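Phosphoethanolamine N-methyltransferase 1 (Haemonchus contortus, PDB 4KRG) probably catalyses methyl transfer from S-adenosylmethionine to phosphoethanolamine, an early step in nematode phosphocholine synthesis. Local coordinates at residues 19-24 with 86-91; 373-378 with 400-405; 427-432 with 461-466. All blocks are in the same frame, centred on the assembly; numbering follows the deposited sequence. Where two conformers were deposited one is given.

Interaction 1. Residues 19-24 with 86-91; sequences FWDKYS and DFIESF. With SAH (S-adenosyl-L-homocysteine), chain D.
Two hydrogen bonds grip Asp86 OD1, one from the backbone N of Gly67 and a very short one, 2.4 Å, from O3' of S-adenosylhomocysteine (SAH). Two more grip the other oxygen: Asp86 OD2 accepts from SAH O2' at 2.7 Å and, on its anti lone pair, from Ile88 N at 3.1 Å. The bond from Ile88 N closes an Asx turn, so the loop that starts helix 89-98 fixes the carboxylate. An acid after the second Rossmann strand that clasps both ribose hydroxyls is a hallmark of class I methyltransferases. Phe87 carries the adenine over one ring face, with SAH C5 about 3.5 Å above the ring centre. Trp20, from helix 9-21, crosses Phe87 at about a right angle; it lays one indole face against the ribose, and Trp20 CH2 reaches SAH SD at 3.5 Å. The edge of Phe91 meets Trp20, Phe91 CE2 lying 3.8 Å from Trp20 CE3. Away from the ligand, Ser90 OG donates to Ser24 O, 2.8 Å away. Within this contact a carboxylate holds the ribose hydroxyls and aromatic surface the adenine, ribose face and sulfur; Arg70 and Asp111 add polar bonds. Accepting four hydrogen bonds, Asp86 would probably stay ionised.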
loop_
_atom_site.group_PDB
_atom_site.type_symbol
_atom_site.label_atom_id
_atom_site.label_comp_id
_atom_site.label_asym_id
_atom_site.label_seq_id
_atom_site.Cartn_x
_atom_site.Cartn_y
_atom_site.Cartn_z
ATOM N N PHE A 19 -3.048 13.083 -24.555
ATOM C CA PHE A 19 -3.976 13.272 -23.450
ATOM C C PHE A 19 -3.536 14.449 -22.589
ATOM O O PHE A 19 -4.333 15.325 -22.265
ATOM C CB PHE A 19 -4.076 12.010 -22.595
ATOM C CG PHE A 19 -4.926 12.179 -21.366
ATOM C CD1 PHE A 19 -6.306 12.060 -21.440
ATOM C CD2 PHE A 19 -4.344 12.453 -20.134
ATOM C CE1 PHE A 19 -7.090 12.217 -20.307
ATOM C CE2 PHE A 19 -5.122 12.611 -18.996
ATOM C CZ PHE A 19 -6.495 12.492 -19.081
ATOM N N TRP A 20 -2.261 14.481 -22.229
ATOM C CA TRP A 20 -1.782 15.544 -21.361
ATOM C C TRP A 20 -1.659 16.882 -22.079
ATOM O O TRP A 20 -1.723 17.932 -21.446
ATOM C CB TRP A 20 -0.495 15.133 -20.643
ATOM C CG TRP A 20 -0.806 14.310 -19.441
ATOM C CD1 TRP A 20 -0.633 12.967 -19.291
ATOM C CD2 TRP A 20 -1.403 14.784 -18.240
ATOM N NE1 TRP A 20 -1.067 12.576 -18.048
ATOM C CE2 TRP A 20 -1.551 13.675 -17.375
ATOM C CE3 TRP A 20 -1.830 16.036 -17.785
ATOM C CZ2 TRP A 20 -2.100 13.784 -16.102
ATOM C CZ3 TRP A 20 -2.373 16.147 -16.524
ATOM C CH2 TRP A 20 -2.507 15.028 -15.696
ATOM N N ASP A 21 -1.507 16.840 -23.399
ATOM C CA ASP A 21 -1.547 18.057 -24.203
ATOM C C ASP A 21 -2.843 18.831 -23.968
ATOM O O ASP A 21 -2.852 20.059 -24.009
ATOM C CB ASP A 21 -1.402 17.736 -25.694
ATOM C CG ASP A 21 0.039 17.534 -26.116
ATOM O OD1 ASP A 21 0.943 17.916 -25.347
ATOM O OD2 ASP A 21 0.264 17.004 -27.227
ATOM N N LYS A 22 -3.931 18.107 -23.714
ATOM C CA LYS A 22 -5.234 18.725 -23.489
ATOM C C LYS A 22 -5.251 19.637 -22.261
ATOM O O LYS A 22 -6.130 20.485 -22.128
ATOM C CB LYS A 22 -6.336 17.657 -23.371
ATOM C CG LYS A 22 -6.574 16.848 -24.646
ATOM C CD LYS A 22 -7.800 15.932 -24.543
ATOM C CE LYS A 22 -7.629 14.856 -23.478
ATOM N NZ LYS A 22 -8.815 13.949 -23.399
ATOM N N TYR A 23 -4.273 19.472 -21.374
ATOM C CA TYR A 23 -4.245 20.215 -20.115
ATOM C C TYR A 23 -3.151 21.283 -20.050
ATOM O O TYR A 23 -3.091 22.051 -19.095
ATOM C CB TYR A 23 -4.145 19.245 -18.922
ATOM C CG TYR A 23 -5.344 18.326 -18.819
ATOM C CD1 TYR A 23 -6.493 18.733 -18.157
ATOM C CD2 TYR A 23 -5.340 17.069 -19.412
ATOM C CE1 TYR A 23 -7.609 17.910 -18.078
ATOM C CE2 TYR A 23 -6.456 16.238 -19.343
ATOM C CZ TYR A 23 -7.584 16.666 -18.671
ATOM O OH TYR A 23 -8.697 15.855 -18.582
ATOM N N SER A 24 -2.302 21.343 -21.071
ATOM C CA SER A 24 -1.177 22.288 -21.082
ATOM C C SER A 24 -1.624 23.753 -21.139
ATOM O O SER A 24 -0.831 24.664 -20.886
ATOM C CB SER A 24 -0.207 21.974 -22.225
ATOM O OG SER A 24 -0.771 22.304 -23.481
ATOM N N ASP A 86 9.276 16.599 -16.778
ATOM C CA ASP A 86 7.916 16.336 -17.245
ATOM C C ASP A 86 7.927 16.385 -18.763
ATOM O O ASP A 86 8.747 17.095 -19.348
ATOM C CB ASP A 86 6.938 17.374 -16.688
ATOM C CG ASP A 86 5.502 16.877 -16.663
ATOM O OD1 ASP A 86 5.099 16.279 -15.642
ATOM O OD2 ASP A 86 4.773 17.075 -17.663
ATOM N N PHE A 87 7.035 15.641 -19.413
ATOM C CA PHE A 87 7.029 15.666 -20.877
ATOM C C PHE A 87 6.119 16.744 -21.482
ATOM O O PHE A 87 6.084 16.928 -22.696
ATOM C CB PHE A 87 6.855 14.261 -21.499
ATOM C CG PHE A 87 5.470 13.668 -21.371
ATOM C CD1 PHE A 87 5.130 12.564 -22.131
ATOM C CD2 PHE A 87 4.526 14.192 -20.506
ATOM C CE1 PHE A 87 3.881 12.001 -22.040
ATOM C CE2 PHE A 87 3.268 13.632 -20.414
ATOM C CZ PHE A 87 2.946 12.534 -21.178
ATOM N N ILE A 88 5.417 17.477 -20.622
ATOM C CA ILE A 88 4.654 18.636 -21.071
ATOM C C ILE A 88 5.413 19.931 -20.795
ATOM O O ILE A 88 5.669 20.277 -19.645
ATOM C CB ILE A 88 3.270 18.711 -20.417
ATOM C CG1 ILE A 88 2.431 17.485 -20.788
ATOM C CG2 ILE A 88 2.566 19.978 -20.849
ATOM C CD1 ILE A 88 2.215 17.324 -22.263
ATOM N N GLU A 89 5.755 20.640 -21.866
ATOM C CA GLU A 89 6.598 21.828 -21.812
ATOM C C GLU A 89 6.057 22.959 -20.945
ATOM O O GLU A 89 6.788 23.522 -20.129
ATOM C CB GLU A 89 6.840 22.341 -23.227
ATOM C CG GLU A 89 7.235 23.795 -23.296
ATOM C CD GLU A 89 7.393 24.275 -24.720
ATOM O OE1 GLU A 89 7.649 23.427 -25.602
ATOM O OE2 GLU A 89 7.250 25.494 -24.959
ATOM N N SER A 90 4.781 23.296 -21.109
ATOM C CA SER A 90 4.207 24.404 -20.355
ATOM C C SER A 90 4.198 24.112 -18.854
ATOM O O SER A 90 4.311 25.023 -18.040
ATOM C CB SER A 90 2.798 24.744 -20.850
ATOM O OG SER A 90 1.811 24.099 -20.075
ATOM N N PHE A 91 4.073 22.841 -18.491
ATOM C CA PHE A 91 4.088 22.460 -17.079
ATOM C C PHE A 91 5.451 22.775 -16.475
ATOM O O PHE A 91 5.537 23.395 -15.416
ATOM C CB PHE A 91 3.738 20.976 -16.894
ATOM C CG PHE A 91 2.299 20.637 -17.215
ATOM C CD1 PHE A 91 1.362 21.632 -17.469
ATOM C CD2 PHE A 91 1.885 19.312 -17.256
ATOM C CE1 PHE A 91 0.040 21.310 -17.756
ATOM C CE2 PHE A 91 0.570 18.988 -17.549
ATOM C CZ PHE A 91 -0.350 19.990 -17.797
HETATM N N SAH D . 3.252 14.288 -10.153
HETATM C CA SAH D . 2.590 15.601 -10.221
HETATM C CB SAH D . 1.675 15.629 -11.493
HETATM C CG SAH D . 0.665 14.485 -11.555
HETATM S SD SAH D . -0.253 14.344 -13.116
HETATM C C SAH D . 1.817 15.871 -8.993
HETATM O O SAH D . 1.273 14.951 -8.401
HETATM O OXT SAH D . 1.476 17.011 -8.763
HETATM C "C5'" SAH D . 0.888 13.540 -14.271
HETATM C "C4'" SAH D . 2.093 14.213 -14.647
HETATM O "O4'" SAH D . 3.040 13.247 -15.177
HETATM C "C3'" SAH D . 1.852 15.194 -15.722
HETATM O "O3'" SAH D . 2.661 16.329 -15.507
HETATM C "C2'" SAH D . 2.282 14.513 -16.934
HETATM O "O2'" SAH D . 2.693 15.431 -17.909
HETATM C "C1'" SAH D . 3.408 13.678 -16.451
HETATM N N9 SAH D . 3.715 12.500 -17.336
HETATM C C8 SAH D . 2.902 11.486 -17.658
HETATM N N7 SAH D . 3.627 10.596 -18.338
HETATM C C5 SAH D . 4.885 11.029 -18.446
HETATM C C6 SAH D . 6.045 10.512 -19.046
HETATM N N6 SAH D . 6.035 9.306 -19.707
HETATM N N1 SAH D . 7.178 11.231 -18.954
HETATM C C2 SAH D . 7.221 12.397 -18.322
HETATM N N3 SAH D . 6.126 12.917 -17.740
HETATM C C4 SAH D . 4.954 12.257 -17.785
#

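Interaction 2. Residues 373-378 with 400-405; sequences DCMVAT and AKVVLL. With BOG (octyl beta-D-glucopyranoside), chain E.
Backbone hydrogen bonds carry most of this contact, a worked case of parallel pairing in which strand 374-378 and strand 400-405 run only 6° apart. Met375 and Ala377 each use both their N-H and their C=O on the neighbouring strand. Met375 N donates to Lys401 O at 3.1 Å, and Met375 O accepts from Val403 N at 3.0 Å. Two residues on, Ala377 N reaches Val403 O nearly along the C=O axis, and Leu405 N does the same to Ala377 O with a straight N-H angle of 168°. Weaker CA-H...O contacts fill in between, the shortest from Val402 CA to Met375 O at 3.2 Å.

Apolar packing is concentrated on the face of Met375, Val402, Ala377 and Leu404. Met375, present as selenomethionine, leaves the strand with CG anti to the backbone N and bends at its last torsion, 75°, which brings Met375 CE back to Val402 CG1 at 3.6 Å. Met375 CE also lies 4.0 Å from Leu404 CD2, which touches Ala377 CB. On the other face Val376 and Leu405 pack against Phe283.

Polar groups gather at the strand starts. A water donates to Asp373 O at 2.8 Å and receives a weak bond from Lys401 N, while the Asp373 carboxylate is held by Lys397 and by the backbone N of Thr297, beside the sugar of a bound octyl glucoside. Strands 297-302, 372-378 and 400-408 are successive central strands of a Rossmann-like methyltransferase sheet, and the chemistry here is that of a core: paired amides within, aliphatic carbon over them, charge and water kept to the ends of the strands.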
loop_
_atom_site.group_PDB
_atom_site.type_symbol
_atom_site.label_atom_id
_atom_site.label_comp_id
_atom_site.label_asym_id
_atom_site.label_seq_id
_atom_site.Cartn_x
_atom_site.Cartn_y
_atom_site.Cartn_z
ATOM N N ASP A 373 -4.779 1.833 21.047
ATOM C CA ASP A 373 -5.528 1.615 22.287
ATOM C C ASP A 373 -5.728 0.148 22.670
ATOM O O ASP A 373 -5.996 -0.163 23.828
ATOM C CB ASP A 373 -6.879 2.336 22.229
ATOM C CG ASP A 373 -6.731 3.852 22.238
ATOM O OD1 ASP A 373 -6.391 4.410 23.307
ATOM O OD2 ASP A 373 -6.954 4.484 21.181
ATOM N N CYS A 374 -5.597 -0.741 21.689
ATOM C CA CYS A 374 -5.779 -2.173 21.887
ATOM C C CYS A 374 -5.306 -2.923 20.645
ATOM O O CYS A 374 -5.085 -2.317 19.593
ATOM C CB CYS A 374 -7.252 -2.488 22.136
ATOM S SG CYS A 374 -8.299 -2.107 20.723
HETATM N N MSE A 375 -5.149 -4.239 20.770
HETATM C CA MSE A 375 -4.836 -5.090 19.625
HETATM C C MSE A 375 -5.847 -6.217 19.486
HETATM O O MSE A 375 -6.206 -6.848 20.470
HETATM C CB MSE A 375 -3.439 -5.690 19.759
HETATM C CG MSE A 375 -3.217 -6.888 18.846
HETATM SE SE MSE A 375 -1.337 -7.356 18.609
HETATM C CE MSE A 375 -1.047 -8.208 20.362
ATOM N N VAL A 376 -6.313 -6.450 18.262
ATOM C CA VAL A 376 -7.110 -7.630 17.931
ATOM C C VAL A 376 -6.401 -8.309 16.767
ATOM O O VAL A 376 -6.070 -7.653 15.781
ATOM C CB VAL A 376 -8.535 -7.249 17.505
ATOM C CG1 VAL A 376 -9.353 -8.496 17.192
ATOM C CG2 VAL A 376 -9.218 -6.424 18.594
ATOM N N ALA A 377 -6.141 -9.607 16.875
ATOM C CA ALA A 377 -5.370 -10.281 15.833
ATOM C C ALA A 377 -5.727 -11.742 15.677
ATOM O O ALA A 377 -6.147 -12.395 16.633
ATOM C CB ALA A 377 -3.879 -10.143 16.107
ATOM N N THR A 378 -5.545 -12.247 14.462
ATOM C CA THR A 378 -5.654 -13.670 14.185
ATOM C C THR A 378 -4.245 -14.170 13.860
ATOM O O THR A 378 -3.484 -13.455 13.221
ATOM C CB THR A 378 -6.623 -13.946 12.997
ATOM O OG1 THR A 378 -6.260 -13.138 11.873
ATOM C CG2 THR A 378 -8.071 -13.625 13.379
ATOM N N ALA A 400 -2.758 -1.385 27.369
ATOM C CA ALA A 400 -3.591 -1.734 26.227
ATOM C C ALA A 400 -3.964 -3.208 26.344
ATOM O O ALA A 400 -3.135 -4.027 26.739
ATOM C CB ALA A 400 -2.847 -1.485 24.941
ATOM N N LYS A 401 -5.212 -3.538 26.026
ATOM C CA LYS A 401 -5.675 -4.919 26.096
ATOM C C LYS A 401 -5.576 -5.563 24.727
ATOM O O LYS A 401 -5.710 -4.891 23.706
ATOM C CB LYS A 401 -7.118 -4.977 26.582
ATOM C CG LYS A 401 -7.323 -4.438 27.988
ATOM C CD LYS A 401 -8.797 -4.413 28.361
ATOM C CE LYS A 401 -9.026 -3.560 29.592
ATOM N NZ LYS A 401 -8.124 -3.980 30.687
ATOM N N VAL A 402 -5.334 -6.867 24.701
ATOM C CA VAL A 402 -5.248 -7.586 23.440
ATOM C C VAL A 402 -6.203 -8.773 23.457
ATOM O O VAL A 402 -6.572 -9.274 24.520
ATOM C CB VAL A 402 -3.814 -8.071 23.146
ATOM C CG1 VAL A 402 -2.824 -6.923 23.271
ATOM C CG2 VAL A 402 -3.428 -9.200 24.093
ATOM N N VAL A 403 -6.623 -9.192 22.268
ATOM C CA VAL A 403 -7.445 -10.380 22.095
ATOM C C VAL A 403 -6.883 -11.136 20.899
ATOM O O VAL A 403 -6.773 -10.582 19.803
ATOM C CB VAL A 403 -8.935 -10.029 21.848
ATOM C CG1 VAL A 403 -9.764 -11.291 21.671
ATOM C CG2 VAL A 403 -9.494 -9.204 22.990
ATOM N N LEU A 404 -6.500 -12.388 21.112
ATOM C CA LEU A 404 -5.907 -13.185 20.044
ATOM C C LEU A 404 -6.749 -14.416 19.759
ATOM O O LEU A 404 -7.157 -15.109 20.684
ATOM C CB LEU A 404 -4.499 -13.634 20.430
ATOM C CG LEU A 404 -3.569 -12.550 20.959
ATOM C CD1 LEU A 404 -2.260 -13.165 21.412
ATOM C CD2 LEU A 404 -3.326 -11.492 19.901
ATOM N N LEU A 405 -7.015 -14.683 18.485
ATOM C CA LEU A 405 -7.587 -15.965 18.079
ATOM C C LEU A 405 -6.455 -16.743 17.430
ATOM O O LEU A 405 -5.788 -16.241 16.524
ATOM C CB LEU A 405 -8.750 -15.777 17.101
ATOM C CG LEU A 405 -9.480 -17.030 16.597
ATOM C CD1 LEU A 405 -10.044 -17.859 17.752
ATOM C CD2 LEU A 405 -10.588 -16.643 15.633
HETATM C C1 BOG E . -2.926 7.109 18.238
HETATM O O1 BOG E . -2.580 6.964 16.910
HETATM C C2 BOG E . -2.182 8.267 18.872
HETATM O O2 BOG E . -0.795 7.968 18.874
HETATM C C3 BOG E . -2.649 8.483 20.271
HETATM O O3 BOG E . -1.973 9.639 20.841
HETATM C C4 BOG E . -4.130 8.675 20.336
HETATM O O4 BOG E . -4.565 8.806 21.704
HETATM C C5 BOG E . -4.853 7.502 19.692
HETATM O O5 BOG E . -4.394 7.313 18.307
HETATM C C6 BOG E . -6.299 7.729 19.669
HETATM O O6 BOG E . -6.920 6.552 20.083
HETATM C "C1'" BOG E . -2.604 5.604 16.480
HETATM C "C2'" BOG E . -2.152 5.572 14.996
HETATM C "C3'" BOG E . -3.013 6.468 14.120
HETATM C "C4'" BOG E . -3.766 5.917 13.079
HETATM C "C5'" BOG E . -5.116 6.588 12.699
HETATM C "C6'" BOG E . -5.761 5.992 11.440
HETATM C "C7'" BOG E . -6.754 4.841 11.735
HETATM C "C8'" BOG E . -8.163 5.253 11.480
HETATM O O HOH W 1 -7.738 -1.290 25.759
#

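Interaction 3. Residues 427-432 with 461-466; sequences NITIVD and LIKASL
Ile430 and Ile462 lie side by side and point the same way, their CG1 atoms 4.2 Å apart. Both carry CG1 anti to the carbonyl carbon, chi1 -58° and -53°, so the two branched chains run abreast over one face of the sheet. Ile462 CG2, anti to its own backbone N, turns instead toward the neighbouring strand and lies 3.3 Å from Thr429 O. Ile428 extends the row, with its CG1 against Ala464 CB at 3.9 Å, and Met420 of helix 413-422 packs on Ile428, Ile462 and Ala464 from that side.

Strand 428-432 and strand 461-465 are antiparallel because strand 458-465 is the reversed last strand of the class I methyltransferase fold, inserted between strands 400-408 and 428-432. Thr429 with Lys463 and Val431 with Leu461 are the hydrogen-bonded pairs. Thr429 N reaches Lys463 O at 2.9 Å, and Leu461 N meets Val431 O at 2.8 Å with an almost linear N-H angle of 176°.

Over the face of Thr429, Val431, Leu461 and Lys463, the Thr429 and Lys463 side chains again run alongside one another, with Thr429 OG1 3.7 Å from Lys463 CB. Beyond that the lysine bends at its last two torsions, and its NZ leads away from Thr429 to bond with Ala286 O. A water donates to Leu461 O at 2.9 Å and, weakly, to Thr429 O.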
loop_
_atom_site.group_PDB
_atom_site.type_symbol
_atom_site.label_atom_id
_atom_site.label_comp_id
_atom_site.label_asym_id
_atom_site.label_seq_id
_atom_site.Cartn_x
_atom_site.Cartn_y
_atom_site.Cartn_z
ATOM N N ASN A 427 -1.935 -10.803 32.872
ATOM C CA ASN A 427 -3.346 -11.146 32.983
ATOM C C ASN A 427 -3.807 -11.959 31.780
ATOM O O ASN A 427 -4.747 -11.585 31.079
ATOM C CB ASN A 427 -4.190 -9.883 33.143
ATOM C CG ASN A 427 -3.681 -8.984 34.250
ATOM O OD1 ASN A 427 -3.144 -9.456 35.256
ATOM N ND2 ASN A 427 -3.840 -7.678 34.070
ATOM N N ILE A 428 -3.118 -13.068 31.541
ATOM C CA ILE A 428 -3.406 -13.942 30.412
ATOM C C ILE A 428 -4.516 -14.924 30.764
ATOM O O ILE A 428 -4.433 -15.624 31.769
ATOM C CB ILE A 428 -2.169 -14.766 30.034
ATOM C CG1 ILE A 428 -1.040 -13.853 29.558
ATOM C CG2 ILE A 428 -2.512 -15.781 28.973
ATOM C CD1 ILE A 428 0.291 -14.568 29.421
ATOM N N THR A 429 -5.557 -14.972 29.942
ATOM C CA THR A 429 -6.569 -16.013 30.054
ATOM C C THR A 429 -6.644 -16.737 28.720
ATOM O O THR A 429 -6.427 -16.133 27.673
ATOM C CB THR A 429 -7.951 -15.448 30.444
ATOM O OG1 THR A 429 -8.346 -14.445 29.503
ATOM C CG2 THR A 429 -7.898 -14.840 31.828
ATOM N N ILE A 430 -6.926 -18.031 28.757
ATOM C CA ILE A 430 -6.997 -18.821 27.539
ATOM C C ILE A 430 -8.277 -19.645 27.536
ATOM O O ILE A 430 -8.512 -20.415 28.459
ATOM C CB ILE A 430 -5.801 -19.777 27.425
ATOM C CG1 ILE A 430 -4.483 -19.005 27.457
ATOM C CG2 ILE A 430 -5.904 -20.613 26.163
ATOM C CD1 ILE A 430 -3.264 -19.892 27.374
ATOM N N VAL A 431 -9.097 -19.476 26.503
ATOM C CA VAL A 431 -10.318 -20.261 26.339
ATOM C C VAL A 431 -10.272 -21.083 25.051
ATOM O O VAL A 431 -10.036 -20.548 23.979
ATOM C CB VAL A 431 -11.568 -19.359 26.313
ATOM C CG1 VAL A 431 -12.819 -20.178 26.006
ATOM C CG2 VAL A 431 -11.729 -18.637 27.636
ATOM N N ASP A 432 -10.487 -22.387 25.169
ATOM C CA ASP A 432 -10.606 -23.265 24.016
ATOM C C ASP A 432 -11.903 -22.924 23.279
ATOM O O ASP A 432 -12.998 -23.098 23.824
ATOM C CB ASP A 432 -10.651 -24.712 24.514
ATOM C CG ASP A 432 -10.722 -25.739 23.394
ATOM O OD1 ASP A 432 -10.874 -25.365 22.214
ATOM O OD2 ASP A 432 -10.636 -26.947 23.709
ATOM N N LEU A 461 -8.858 -18.800 22.143
ATOM C CA LEU A 461 -9.175 -17.387 22.219
ATOM C C LEU A 461 -8.467 -16.872 23.454
ATOM O O LEU A 461 -8.702 -17.359 24.557
ATOM C CB LEU A 461 -10.682 -17.187 22.342
ATOM C CG LEU A 461 -11.219 -15.758 22.293
ATOM C CD1 LEU A 461 -10.834 -15.083 20.991
ATOM C CD2 LEU A 461 -12.730 -15.772 22.453
ATOM N N ILE A 462 -7.580 -15.904 23.262
ATOM C CA ILE A 462 -6.736 -15.419 24.346
ATOM C C ILE A 462 -6.940 -13.920 24.584
ATOM O O ILE A 462 -7.044 -13.141 23.635
ATOM C CB ILE A 462 -5.253 -15.715 24.048
ATOM C CG1 ILE A 462 -5.073 -17.205 23.734
ATOM C CG2 ILE A 462 -4.373 -15.290 25.215
ATOM C CD1 ILE A 462 -3.805 -17.534 23.005
ATOM N N LYS A 463 -7.018 -13.531 25.856
ATOM C CA LYS A 463 -7.098 -12.130 26.241
ATOM C C LYS A 463 -5.973 -11.850 27.225
ATOM O O LYS A 463 -5.693 -12.675 28.097
ATOM C CB LYS A 463 -8.446 -11.825 26.900
ATOM C CG LYS A 463 -9.659 -12.051 26.009
ATOM C CD LYS A 463 -10.962 -12.022 26.798
ATOM C CE LYS A 463 -11.129 -10.737 27.594
ATOM N NZ LYS A 463 -11.089 -9.519 26.740
ATOM N N ALA A 464 -5.323 -10.700 27.075
ATOM C CA ALA A 464 -4.283 -10.269 28.003
ATOM C C ALA A 464 -4.086 -8.762 27.903
ATOM O O ALA A 464 -4.845 -8.071 27.230
ATOM C CB ALA A 464 -2.970 -11.002 27.734
ATOM N N SER A 465 -3.074 -8.254 28.586
ATOM C CA SER A 465 -2.724 -6.852 28.456
ATOM C C SER A 465 -1.234 -6.712 28.661
ATOM O O SER A 465 -0.560 -7.675 29.017
ATOM C CB SER A 465 -3.480 -6.001 29.472
ATOM O OG SER A 465 -3.011 -6.237 30.782
ATOM N N LEU A 466 -0.724 -5.509 28.435
ATOM C CA LEU A 466 0.696 -5.233 28.614
ATOM C C LEU A 466 0.939 -4.469 29.912
ATOM O O LEU A 466 2.030 -4.500 30.487
ATOM C CB LEU A 466 1.225 -4.441 27.422
ATOM C CG LEU A 466 1.221 -5.216 26.106
ATOM C CD1 LEU A 466 1.319 -4.266 24.933
ATOM C CD2 LEU A 466 2.368 -6.210 26.079
ATOM O OXT LEU A 466 0.038 -3.802 30.422
HETATM O O HOH W 2 -9.342 -15.713 26.886
#

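Along the chain the three contacts come in series, each closing before the next opens. Interaction 1 belongs to the N-terminal methyltransferase domain, whose pocket holds both S-adenosylhomocysteine and phosphoethanolamine. Interactions 2 and 3 lie on the opposite side of the chain's centre, their centres about 50 and 59 Å from that of interaction 1, in the second Rossmann-like domain of this di-domain enzyme. They are neighbours there, with centres about 10 Å apart: strand 400-408 of interaction 2 pairs with strand 458-465 of interaction 3, probably through hydrogen bonds from Leu404 N to Ile462 O and from Val402 N to Ala464 O. Together they build one half of that sheet, remote from the occupied active site.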